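Local coordinates for protein N-glycosylase/DNA lyase (PDB 3FHF) that belongs to the helix-hairpin-helix superfamily of DNA glycosylases, as an N-glycosylase/DNA lyase with a largely helical fold that has no strands, at residues A[14-18]-A[192-196]; A[25-29]-A[210-214]. All blocks are in the same frame, centred on the assembly; numbering follows the deposited sequence.

Interaction 1 (A[14-18]-A[192-196]); sequences IEELK and EVNLK
Lys18 NZ is gripped from two directions. Lys18 NZ donates a hydrogen bond to Val193 O at 2.8 Å, arriving 34° out of the carbonyl plane. Lys18 NZ also makes a salt bridge with Glu15 OE1 at 3.2 Å, one turn back on the same helix, on the syn side of the carboxylate. The lysine chain runs extended from the helix and bends once, at chi3 (54°), which turns its end onto the carbonyl. The other carboxylate oxygen of the glutamate, Glu15 OE2, lies 3.7 Å from Val193 CA. The carbonyl reached by Lys18 belongs to Val193, just past the end of helix 176-192. That helix closes in a Schellman motif with Asn194, at positive phi, as its C-prime residue. The lysine of helix 5-18 thus binds a peptide oxygen just where the helix stops. Apolar groups pack beside the polar ones. Ile14 CG2, anti to the backbone N, reaches Leu195 CD1 at 3.8 Å and Val193 CB at 4.0 Å. The isoleucine and valine side chains cross at about a right angle. The other methyl of the leucine, Leu195 CD2, lies alongside Lys18 CD at 4.1 Å. Tyr203 of helix 197-209 touches both Lys18 and Leu195.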
loop_
_atom_site.group_PDB
_atom_site.type_symbol
_atom_site.label_atom_id
_atom_site.label_comp_id
_atom_site.label_asym_id
_atom_site.label_seq_id
_atom_site.Cartn_x
_atom_site.Cartn_y
_atom_site.Cartn_z
ATOM N N ILE A 14 13.583 2.917 -15.817
ATOM C CA ILE A 14 12.747 3.851 -15.075
ATOM C C ILE A 14 12.899 5.275 -15.614
ATOM O O ILE A 14 11.918 6.008 -15.722
ATOM C CB ILE A 14 13.077 3.797 -13.565
ATOM C CG1 ILE A 14 12.601 2.457 -13.001
ATOM C CG2 ILE A 14 12.401 4.953 -12.823
ATOM C CD1 ILE A 14 13.072 2.166 -11.584
ATOM N N GLU A 15 14.124 5.667 -15.955
ATOM C CA GLU A 15 14.355 7.002 -16.504
ATOM C C GLU A 15 13.639 7.098 -17.847
ATOM O O GLU A 15 13.179 8.168 -18.250
ATOM C CB GLU A 15 15.851 7.258 -16.700
ATOM C CG GLU A 15 16.647 7.378 -15.405
ATOM C CD GLU A 15 16.303 8.624 -14.600
ATOM O OE1 GLU A 15 15.511 9.458 -15.089
ATOM O OE2 GLU A 15 16.837 8.775 -13.476
ATOM N N GLU A 16 13.551 5.970 -18.541
ATOM C CA GLU A 16 12.870 5.926 -19.829
ATOM C C GLU A 16 11.368 6.149 -19.610
ATOM O O GLU A 16 10.719 6.892 -20.351
ATOM C CB GLU A 16 13.107 4.570 -20.487
ATOM C CG GLU A 16 13.563 4.660 -21.926
ATOM C CD GLU A 16 14.369 3.447 -22.357
ATOM O OE1 GLU A 16 13.802 2.334 -22.400
ATOM O OE2 GLU A 16 15.574 3.610 -22.647
ATOM N N LEU A 17 10.820 5.513 -18.579
ATOM C CA LEU A 17 9.401 5.661 -18.281
ATOM C C LEU A 17 9.083 7.097 -17.863
ATOM O O LEU A 17 8.031 7.644 -18.219
ATOM C CB LEU A 17 8.991 4.686 -17.178
ATOM C CG LEU A 17 9.017 3.198 -17.543
ATOM C CD1 LEU A 17 8.630 2.373 -16.317
ATOM C CD2 LEU A 17 8.053 2.927 -18.699
ATOM N N LYS A 18 9.995 7.705 -17.108
ATOM C CA LYS A 18 9.810 9.083 -16.662
ATOM C C LYS A 18 9.770 10.035 -17.855
ATOM O O LYS A 18 9.191 11.124 -17.772
ATOM C CB LYS A 18 10.929 9.486 -15.701
ATOM C CG LYS A 18 10.783 8.894 -14.298
ATOM C CD LYS A 18 12.016 9.158 -13.448
ATOM C CE LYS A 18 12.359 10.648 -13.404
ATOM N NZ LYS A 18 13.711 10.878 -12.806
ATOM N N GLU A 192 18.059 7.386 -6.401
ATOM C CA GLU A 192 18.928 7.181 -7.551
ATOM C C GLU A 192 18.179 7.553 -8.828
ATOM O O GLU A 192 18.799 7.869 -9.840
ATOM C CB GLU A 192 19.420 5.719 -7.587
ATOM C CG GLU A 192 20.494 5.426 -8.620
ATOM C CD GLU A 192 21.119 4.042 -8.456
ATOM O OE1 GLU A 192 21.856 3.608 -9.363
ATOM O OE2 GLU A 192 20.885 3.385 -7.420
ATOM N N VAL A 193 16.843 7.531 -8.781
ATOM C CA VAL A 193 16.034 7.902 -9.940
ATOM C C VAL A 193 15.171 9.127 -9.652
ATOM O O VAL A 193 14.290 9.480 -10.433
ATOM C CB VAL A 193 15.118 6.738 -10.419
ATOM C CG1 VAL A 193 15.969 5.619 -10.981
ATOM C CG2 VAL A 193 14.255 6.223 -9.277
ATOM N N ASN A 194 15.440 9.768 -8.519
ATOM C CA ASN A 194 14.710 10.956 -8.093
ATOM C C ASN A 194 13.199 10.763 -7.984
ATOM O O ASN A 194 12.418 11.595 -8.446
ATOM C CB ASN A 194 15.020 12.130 -9.022
ATOM C CG ASN A 194 16.407 12.699 -8.792
ATOM O OD1 ASN A 194 17.417 12.055 -9.083
ATOM N ND2 ASN A 194 16.463 13.910 -8.256
ATOM N N LEU A 195 12.796 9.663 -7.361
ATOM C CA LEU A 195 11.379 9.365 -7.162
ATOM C C LEU A 195 11.152 9.103 -5.680
ATOM O O LEU A 195 12.025 8.566 -5.005
ATOM C CB LEU A 195 10.956 8.120 -7.948
ATOM C CG LEU A 195 10.930 8.161 -9.475
ATOM C CD1 LEU A 195 10.543 6.783 -10.008
ATOM C CD2 LEU A 195 9.926 9.211 -9.954
ATOM N N LYS A 196 9.984 9.490 -5.177
ATOM C CA LYS A 196 9.639 9.255 -3.779
ATOM C C LYS A 196 9.206 7.792 -3.724
ATOM O O LYS A 196 8.911 7.204 -4.761
ATOM C CB LYS A 196 8.465 10.137 -3.364
ATOM C CG LYS A 196 8.687 11.621 -3.576
ATOM C CD LYS A 196 7.416 12.403 -3.270
ATOM C CE LYS A 196 7.558 13.867 -3.671
ATOM N NZ LYS A 196 8.743 14.495 -3.019
HETATM O O HOH W 1 17.050 10.826 -12.034
#

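Interaction 2 (A[25-29]-A[210-214]); sequences IIDKR and GKVLK
Val212 meets one face of helix 22-34 through Ile25, Ile26 and Arg29. The contact fastens the C-terminal tail of this largely helical glycosylase, of the helix-hairpin-helix superfamily, to a helix near the N terminus. The tail starts at Gly210, which leaves helix 197-209 with positive phi, and it runs past the helix without regular structure.

The apolar part centres on the valine. Val212 CG2 lies 3.9 Å from Ile26 CG1, the two side chains crossing at about a right angle. Val212 CG2 is also 4.1 Å from Ile25 CG2. Tyr206 of helix 197-209 also touches Val212, and Leu202 and Tyr203 of that helix touch Ile26.

The polar part is carried by one arginine and two successive carbonyls. Arg29 NH2 donates to Val212 O at 3.0 Å with an N-H...O angle of 155°. Arg29 NE also donates to the next carbonyl, Leu213 O, at 3.0 Å, but this bond is bent and weak. Leu213 O sits at the edge of the guanidinium, near its plane. Bends at chi2 (72°) and chi3 (68°) fold the arginine chain and set NE and NH2 against the tail. Arg29 NH1 is held by a salt bridge to Glu32 of the same helix. The guanidinium is therefore fixed from both the tail and its own helix.

The two kinds of contact meet at the arginine. Val212 CG1 lies over one face of the guanidinium, 4.0 Å from Arg29 NH2.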
loop_
_atom_site.group_PDB
_atom_site.type_symbol
_atom_site.label_atom_id
_atom_site.label_comp_id
_atom_site.label_asym_id
_atom_site.label_seq_id
_atom_site.Cartn_x
_atom_site.Cartn_y
_atom_site.Cartn_z
ATOM N N ILE A 25 0.516 9.616 -16.272
ATOM C CA ILE A 25 -0.500 8.708 -15.763
ATOM C C ILE A 25 -0.226 8.381 -14.299
ATOM O O ILE A 25 -1.137 8.381 -13.476
ATOM C CB ILE A 25 -0.543 7.406 -16.608
ATOM C CG1 ILE A 25 -1.007 7.746 -18.032
ATOM C CG2 ILE A 25 -1.472 6.380 -15.960
ATOM C CD1 ILE A 25 -0.979 6.584 -19.015
ATOM N N ILE A 26 1.030 8.102 -13.975
ATOM C CA ILE A 26 1.396 7.793 -12.604
ATOM C C ILE A 26 1.271 9.041 -11.723
ATOM O O ILE A 26 0.771 8.966 -10.596
ATOM C CB ILE A 26 2.829 7.226 -12.544
ATOM C CG1 ILE A 26 2.827 5.795 -13.110
ATOM C CG2 ILE A 26 3.353 7.258 -11.107
ATOM C CD1 ILE A 26 4.206 5.165 -13.201
ATOM N N ASP A 27 1.710 10.187 -12.238
ATOM C CA ASP A 27 1.618 11.431 -11.478
ATOM C C ASP A 27 0.173 11.747 -11.116
ATOM O O ASP A 27 -0.094 12.240 -10.023
ATOM C CB ASP A 27 2.220 12.612 -12.258
ATOM C CG ASP A 27 3.744 12.606 -12.252
ATOM O OD1 ASP A 27 4.347 11.809 -11.499
ATOM O OD2 ASP A 27 4.347 13.415 -12.991
ATOM N N LYS A 28 -0.758 11.474 -12.029
ATOM C CA LYS A 28 -2.174 11.727 -11.775
ATOM C C LYS A 28 -2.674 10.857 -10.621
ATOM O O LYS A 28 -3.438 11.310 -9.774
ATOM C CB LYS A 28 -3.009 11.430 -13.019
ATOM C CG LYS A 28 -4.515 11.647 -12.838
ATOM C CD LYS A 28 -4.827 13.094 -12.478
ATOM C CE LYS A 28 -6.323 13.395 -12.564
ATOM N NZ LYS A 28 -7.171 12.579 -11.646
ATOM N N ARG A 29 -2.262 9.595 -10.609
ATOM C CA ARG A 29 -2.665 8.684 -9.544
ATOM C C ARG A 29 -2.111 9.202 -8.214
ATOM O O ARG A 29 -2.794 9.176 -7.184
ATOM C CB ARG A 29 -2.130 7.268 -9.817
ATOM C CG ARG A 29 -2.611 6.216 -8.818
ATOM C CD ARG A 29 -4.093 5.867 -8.994
ATOM N NE ARG A 29 -4.336 5.163 -10.254
ATOM C CZ ARG A 29 -4.678 5.762 -11.392
ATOM N NH1 ARG A 29 -4.833 7.080 -11.432
ATOM N NH2 ARG A 29 -4.841 5.049 -12.499
ATOM N N GLY A 210 2.170 -3.428 -16.434
ATOM C CA GLY A 210 1.719 -2.531 -17.482
ATOM C C GLY A 210 0.482 -1.769 -17.044
ATOM O O GLY A 210 -0.152 -1.078 -17.842
ATOM N N LYS A 211 0.130 -1.890 -15.770
ATOM C CA LYS A 211 -1.040 -1.191 -15.252
ATOM C C LYS A 211 -0.680 -0.249 -14.110
ATOM O O LYS A 211 0.370 -0.384 -13.493
ATOM C CB LYS A 211 -2.091 -2.196 -14.769
ATOM C CG LYS A 211 -2.473 -3.211 -15.826
ATOM C CD LYS A 211 -3.846 -3.811 -15.582
ATOM C CE LYS A 211 -3.929 -4.603 -14.296
ATOM N NZ LYS A 211 -5.272 -5.265 -14.183
ATOM N N VAL A 212 -1.566 0.706 -13.846
ATOM C CA VAL A 212 -1.386 1.671 -12.767
ATOM C C VAL A 212 -2.665 1.690 -11.926
ATOM O O VAL A 212 -3.645 2.347 -12.277
ATOM C CB VAL A 212 -1.125 3.086 -13.313
ATOM C CG1 VAL A 212 -1.023 4.074 -12.155
ATOM C CG2 VAL A 212 0.167 3.104 -14.126
ATOM N N LEU A 213 -2.654 0.962 -10.814
ATOM C CA LEU A 213 -3.827 0.898 -9.944
ATOM C C LEU A 213 -3.565 1.662 -8.645
ATOM O O LEU A 213 -3.251 2.853 -8.678
ATOM C CB LEU A 213 -4.171 -0.573 -9.662
ATOM C CG LEU A 213 -4.454 -1.438 -10.901
ATOM C CD1 LEU A 213 -4.648 -2.892 -10.487
ATOM C CD2 LEU A 213 -5.700 -0.926 -11.613
ATOM N N LYS A 214 -3.705 0.987 -7.506
ATOM C CA LYS A 214 -3.459 1.608 -6.198
ATOM C C LYS A 214 -3.342 0.516 -5.135
ATOM O O LYS A 214 -3.452 -0.668 -5.522
ATOM C CB LYS A 214 -4.591 2.572 -5.821
ATOM C CG LYS A 214 -5.892 1.900 -5.400
ATOM C CD LYS A 214 -6.847 2.904 -4.766
ATOM C CE LYS A 214 -8.034 2.197 -4.125
ATOM N NZ LYS A 214 -8.923 3.122 -3.373
ATOM O OXT LYS A 214 -3.135 0.843 -3.948
#

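In the fold
From the N terminus the chain enters helix 5-18, whose last turn supplies the first half of interaction 1. Helix 22-34 follows directly and gives the first half of interaction 2. Most of the protein comes next, all helices and loops. The chain returns in the loop between helices 176-192 and 197-209, where interaction 1 closes. Helix 197-209 then leads to the C-terminal tail, where interaction 2 closes. The two loops cross, since their segments alternate along the chain. Together they join the first two helices to the last part of the chain. Their centres lie about 14 Å apart, and helix 197-209 has side-chain contacts with both.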